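Local atomic coordinates of guanine nucleotide exchange protein (Legionella pneumophila, PDB entry 1XSZ), a protein that probably acts as a guanine nucleotide exchange factor for ADP-ribosylation factor, with a Sec7 domain whose active site lies beneath a capping domain. Residues I298-A310 and T327-Y339. Numbering follows the deposited sequence.
Sequences IQPGQTKESIDLA and TYDYEVGDLIKAY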
# COMPACT_ATOMS: atom_id res chain seq x y z
N ILE A 298 -5.15 -6.30 -8.83
CA ILE A 298 -6.52 -5.92 -9.14
C ILE A 298 -7.39 -6.10 -7.91
O ILE A 298 -7.45 -7.19 -7.34
CB ILE A 298 -7.07 -6.79 -10.29
CG1 ILE A 298 -6.16 -6.65 -11.51
CG2 ILE A 298 -8.49 -6.38 -10.63
CD1 ILE A 298 -6.54 -7.54 -12.69
N GLN A 299 -8.08 -5.03 -7.51
CA GLN A 299 -8.92 -5.08 -6.32
C GLN A 299 -10.32 -4.54 -6.55
O GLN A 299 -10.49 -3.47 -7.13
CB GLN A 299 -8.27 -4.27 -5.19
CG GLN A 299 -6.87 -4.74 -4.84
CD GLN A 299 -6.14 -3.79 -3.91
OE1 GLN A 299 -6.46 -2.60 -3.83
NE2 GLN A 299 -5.13 -4.30 -3.22
N PRO A 300 -11.34 -5.28 -6.11
CA PRO A 300 -12.71 -4.81 -6.29
C PRO A 300 -13.04 -3.77 -5.22
O PRO A 300 -12.52 -3.83 -4.10
CB PRO A 300 -13.54 -6.08 -6.12
CG PRO A 300 -12.74 -6.86 -5.11
CD PRO A 300 -11.30 -6.65 -5.56
N GLY A 301 -13.90 -2.82 -5.57
CA GLY A 301 -14.31 -1.80 -4.62
C GLY A 301 -15.37 -2.35 -3.69
O GLY A 301 -15.75 -3.51 -3.80
N GLN A 302 -15.87 -1.51 -2.78
CA GLN A 302 -16.89 -1.96 -1.84
C GLN A 302 -18.31 -1.99 -2.41
O GLN A 302 -19.17 -2.69 -1.87
CB GLN A 302 -16.86 -1.09 -0.58
CG GLN A 302 -17.12 0.39 -0.82
CD GLN A 302 -17.16 1.19 0.47
OE1 GLN A 302 -18.01 0.96 1.33
NE2 GLN A 302 -16.23 2.13 0.61
N THR A 303 -18.55 -1.25 -3.48
CA THR A 303 -19.88 -1.21 -4.09
C THR A 303 -20.25 -2.54 -4.73
O THR A 303 -19.39 -3.31 -5.15
CB THR A 303 -19.98 -0.11 -5.18
OG1 THR A 303 -19.01 -0.36 -6.20
CG2 THR A 303 -19.74 1.26 -4.57
N LYS A 304 -21.55 -2.81 -4.81
CA LYS A 304 -22.04 -4.05 -5.38
C LYS A 304 -21.58 -4.25 -6.82
O LYS A 304 -21.41 -3.29 -7.57
CB LYS A 304 -23.58 -4.10 -5.33
CG LYS A 304 -24.16 -4.29 -3.94
CD LYS A 304 -23.90 -3.10 -3.04
CE LYS A 304 -24.54 -3.30 -1.67
NZ LYS A 304 -24.32 -2.13 -0.77
N GLU A 305 -21.38 -5.52 -7.19
CA GLU A 305 -20.94 -5.91 -8.52
C GLU A 305 -19.47 -5.60 -8.79
O GLU A 305 -18.96 -5.91 -9.87
CB GLU A 305 -21.82 -5.26 -9.59
CG GLU A 305 -23.29 -5.63 -9.47
CD GLU A 305 -24.09 -5.26 -10.71
OE1 GLU A 305 -25.33 -5.44 -10.69
OE2 GLU A 305 -23.49 -4.81 -11.70
N SER A 306 -18.79 -5.00 -7.83
CA SER A 306 -17.37 -4.68 -7.98
C SER A 306 -16.55 -5.95 -8.13
O SER A 306 -15.58 -5.99 -8.88
CB SER A 306 -16.86 -3.89 -6.77
OG SER A 306 -17.35 -2.56 -6.78
N ILE A 307 -16.95 -6.99 -7.40
CA ILE A 307 -16.23 -8.26 -7.46
C ILE A 307 -16.22 -8.83 -8.88
O ILE A 307 -15.20 -9.33 -9.34
CB ILE A 307 -16.83 -9.29 -6.47
CG1 ILE A 307 -15.96 -10.54 -6.44
CG2 ILE A 307 -18.26 -9.62 -6.86
CD1 ILE A 307 -16.30 -11.49 -5.31
N ASP A 308 -17.35 -8.74 -9.58
CA ASP A 308 -17.41 -9.25 -10.94
C ASP A 308 -16.56 -8.43 -11.90
O ASP A 308 -15.95 -8.97 -12.81
CB ASP A 308 -18.86 -9.30 -11.42
CG ASP A 308 -19.72 -10.24 -10.60
OD1 ASP A 308 -19.29 -11.40 -10.39
OD2 ASP A 308 -20.81 -9.83 -10.16
N LEU A 309 -16.51 -7.12 -11.68
CA LEU A 309 -15.71 -6.25 -12.54
C LEU A 309 -14.23 -6.58 -12.38
O LEU A 309 -13.50 -6.71 -13.36
CB LEU A 309 -15.96 -4.78 -12.20
CG LEU A 309 -15.12 -3.75 -12.96
CD1 LEU A 309 -15.33 -3.90 -14.47
CD2 LEU A 309 -15.50 -2.35 -12.51
N ALA A 310 -13.78 -6.71 -11.13
CA ALA A 310 -12.39 -7.04 -10.87
C ALA A 310 -12.04 -8.43 -11.41
O ALA A 310 -10.99 -8.63 -12.02
CB ALA A 310 -12.13 -6.98 -9.37
N THR A 327 -10.07 -9.06 0.63
CA THR A 327 -9.98 -7.61 0.77
C THR A 327 -10.75 -7.35 2.05
O THR A 327 -11.31 -8.28 2.65
CB THR A 327 -10.67 -6.84 -0.38
OG1 THR A 327 -12.08 -7.11 -0.36
CG2 THR A 327 -10.08 -7.23 -1.73
N TYR A 328 -10.79 -6.10 2.49
CA TYR A 328 -11.51 -5.77 3.71
C TYR A 328 -12.99 -6.13 3.59
O TYR A 328 -13.63 -6.48 4.59
CB TYR A 328 -11.36 -4.27 4.00
CG TYR A 328 -11.87 -3.85 5.36
CD1 TYR A 328 -11.21 -4.25 6.52
CD2 TYR A 328 -12.99 -3.02 5.48
CE1 TYR A 328 -11.65 -3.83 7.78
CE2 TYR A 328 -13.44 -2.60 6.73
CZ TYR A 328 -12.77 -3.00 7.87
OH TYR A 328 -13.18 -2.58 9.12
N ASP A 329 -13.52 -6.08 2.38
CA ASP A 329 -14.94 -6.36 2.16
C ASP A 329 -15.28 -7.75 1.63
O ASP A 329 -16.39 -8.24 1.86
CB ASP A 329 -15.52 -5.33 1.20
CG ASP A 329 -15.24 -3.91 1.63
OD1 ASP A 329 -15.71 -3.51 2.71
OD2 ASP A 329 -14.54 -3.19 0.87
N TYR A 330 -14.35 -8.38 0.92
CA TYR A 330 -14.64 -9.69 0.33
C TYR A 330 -13.72 -10.82 0.78
O TYR A 330 -12.50 -10.67 0.80
CB TYR A 330 -14.58 -9.58 -1.19
CG TYR A 330 -15.40 -8.45 -1.75
CD1 TYR A 330 -16.79 -8.48 -1.72
CD2 TYR A 330 -14.78 -7.32 -2.29
CE1 TYR A 330 -17.55 -7.42 -2.21
CE2 TYR A 330 -15.53 -6.26 -2.78
CZ TYR A 330 -16.91 -6.31 -2.74
OH TYR A 330 -17.65 -5.26 -3.22
N GLU A 331 -14.33 -11.96 1.11
CA GLU A 331 -13.58 -13.14 1.53
C GLU A 331 -12.85 -13.69 0.31
O GLU A 331 -13.30 -13.52 -0.82
CB GLU A 331 -14.53 -14.20 2.08
CG GLU A 331 -15.55 -13.65 3.07
CD GLU A 331 -16.42 -14.74 3.69
OE1 GLU A 331 -16.85 -15.65 2.95
OE2 GLU A 331 -16.68 -14.66 4.91
N VAL A 332 -11.71 -14.34 0.54
CA VAL A 332 -10.92 -14.86 -0.57
C VAL A 332 -11.72 -15.85 -1.42
O VAL A 332 -11.57 -15.89 -2.65
CB VAL A 332 -9.60 -15.50 -0.06
CG1 VAL A 332 -9.88 -16.84 0.62
CG2 VAL A 332 -8.62 -15.66 -1.20
N GLY A 333 -12.58 -16.63 -0.79
CA GLY A 333 -13.37 -17.59 -1.54
C GLY A 333 -14.26 -16.92 -2.57
O GLY A 333 -14.46 -17.46 -3.66
N ASP A 334 -14.81 -15.76 -2.23
CA ASP A 334 -15.67 -15.07 -3.18
C ASP A 334 -14.86 -14.55 -4.37
O ASP A 334 -15.35 -14.55 -5.50
CB ASP A 334 -16.44 -13.95 -2.48
CG ASP A 334 -17.45 -14.48 -1.48
OD1 ASP A 334 -18.25 -15.36 -1.86
OD2 ASP A 334 -17.44 -14.02 -0.32
N LEU A 335 -13.63 -14.12 -4.12
CA LEU A 335 -12.78 -13.62 -5.21
C LEU A 335 -12.40 -14.78 -6.13
O LEU A 335 -12.39 -14.64 -7.36
CB LEU A 335 -11.50 -13.00 -4.64
CG LEU A 335 -11.67 -11.73 -3.79
CD1 LEU A 335 -10.35 -11.36 -3.13
CD2 LEU A 335 -12.16 -10.61 -4.68
N ILE A 336 -12.08 -15.93 -5.55
CA ILE A 336 -11.71 -17.10 -6.32
C ILE A 336 -12.89 -17.61 -7.14
O ILE A 336 -12.74 -17.90 -8.33
CB ILE A 336 -11.17 -18.20 -5.38
CG1 ILE A 336 -9.78 -17.81 -4.88
CG2 ILE A 336 -11.11 -19.54 -6.11
CD1 ILE A 336 -9.30 -18.59 -3.66
N LYS A 337 -14.06 -17.71 -6.52
CA LYS A 337 -15.23 -18.19 -7.26
C LYS A 337 -15.60 -17.26 -8.40
O LYS A 337 -15.92 -17.72 -9.50
CB LYS A 337 -16.41 -18.37 -6.31
CG LYS A 337 -16.27 -19.60 -5.42
CD LYS A 337 -17.51 -19.83 -4.56
CE LYS A 337 -17.66 -18.78 -3.48
NZ LYS A 337 -18.79 -19.11 -2.57
N ALA A 338 -15.54 -15.95 -8.17
CA ALA A 338 -15.88 -15.00 -9.22
C ALA A 338 -14.90 -15.12 -10.38
O ALA A 338 -15.30 -15.11 -11.55
CB ALA A 338 -15.86 -13.57 -8.66
N TYR A 339 -13.62 -15.25 -10.07
CA TYR A 339 -12.59 -15.39 -11.08
C TYR A 339 -12.78 -16.69 -11.86
O TYR A 339 -12.74 -16.70 -13.09
CB TYR A 339 -11.21 -15.37 -10.42
CG TYR A 339 -10.06 -15.68 -11.34
CD1 TYR A 339 -9.52 -14.70 -12.18
CD2 TYR A 339 -9.47 -16.94 -11.34
CE1 TYR A 339 -8.42 -14.97 -12.99
CE2 TYR A 339 -8.37 -17.23 -12.15
CZ TYR A 339 -7.85 -16.24 -12.97
OH TYR A 339 -6.75 -16.52 -13.74
O HOH W 1 -12.98 -4.69 -1.36
O HOH W 2 -18.98 -6.59 -5.49
O HOH W 3 -17.89 -13.52 -11.80
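Two bonds hold the hydroxyl of Tyr330: its OH donates to Gly301 O at 2.6 Å, lying in the carbonyl plane with a C=O...O angle of 146°, and it accepts from a water that also takes the N-H of Ile307. The ring meets Gly301 O edge-on, while Asp329 CB sits over one face. The Pro300 and Tyr330 side chains run past one another, pointing opposite ways; Pro300 CG lies 3.5 Å from Tyr330 CD2 and 3.8 Å from Leu335 CD2, so one ring carbon touches both side chains. A second water joins Pro300 O, Thr327 OG1 and Asp329 OD2; Thr327 OG1 also receives the N-H of Tyr330 at 2.9 Å, an ST motif that ties down the loop carrying the ring. The other carboxylate oxygen of Asp329 pairs with Lys23 of helix 22-35. With CG1 anti to its backbone N (chi1 -174°), Ile307 lays CG1 3.8 Å from Ala338 CB and brings CD1 against Asp334 O. A third water links Asp308 OD1 to Ala338 O. Ile307 thus rests on Ala338 where the axes of 306-310 and 332-339 pass 9.1 Å apart at -53°: helix-on-helix packing beside the antiparallel sheet of the RalF capping domain.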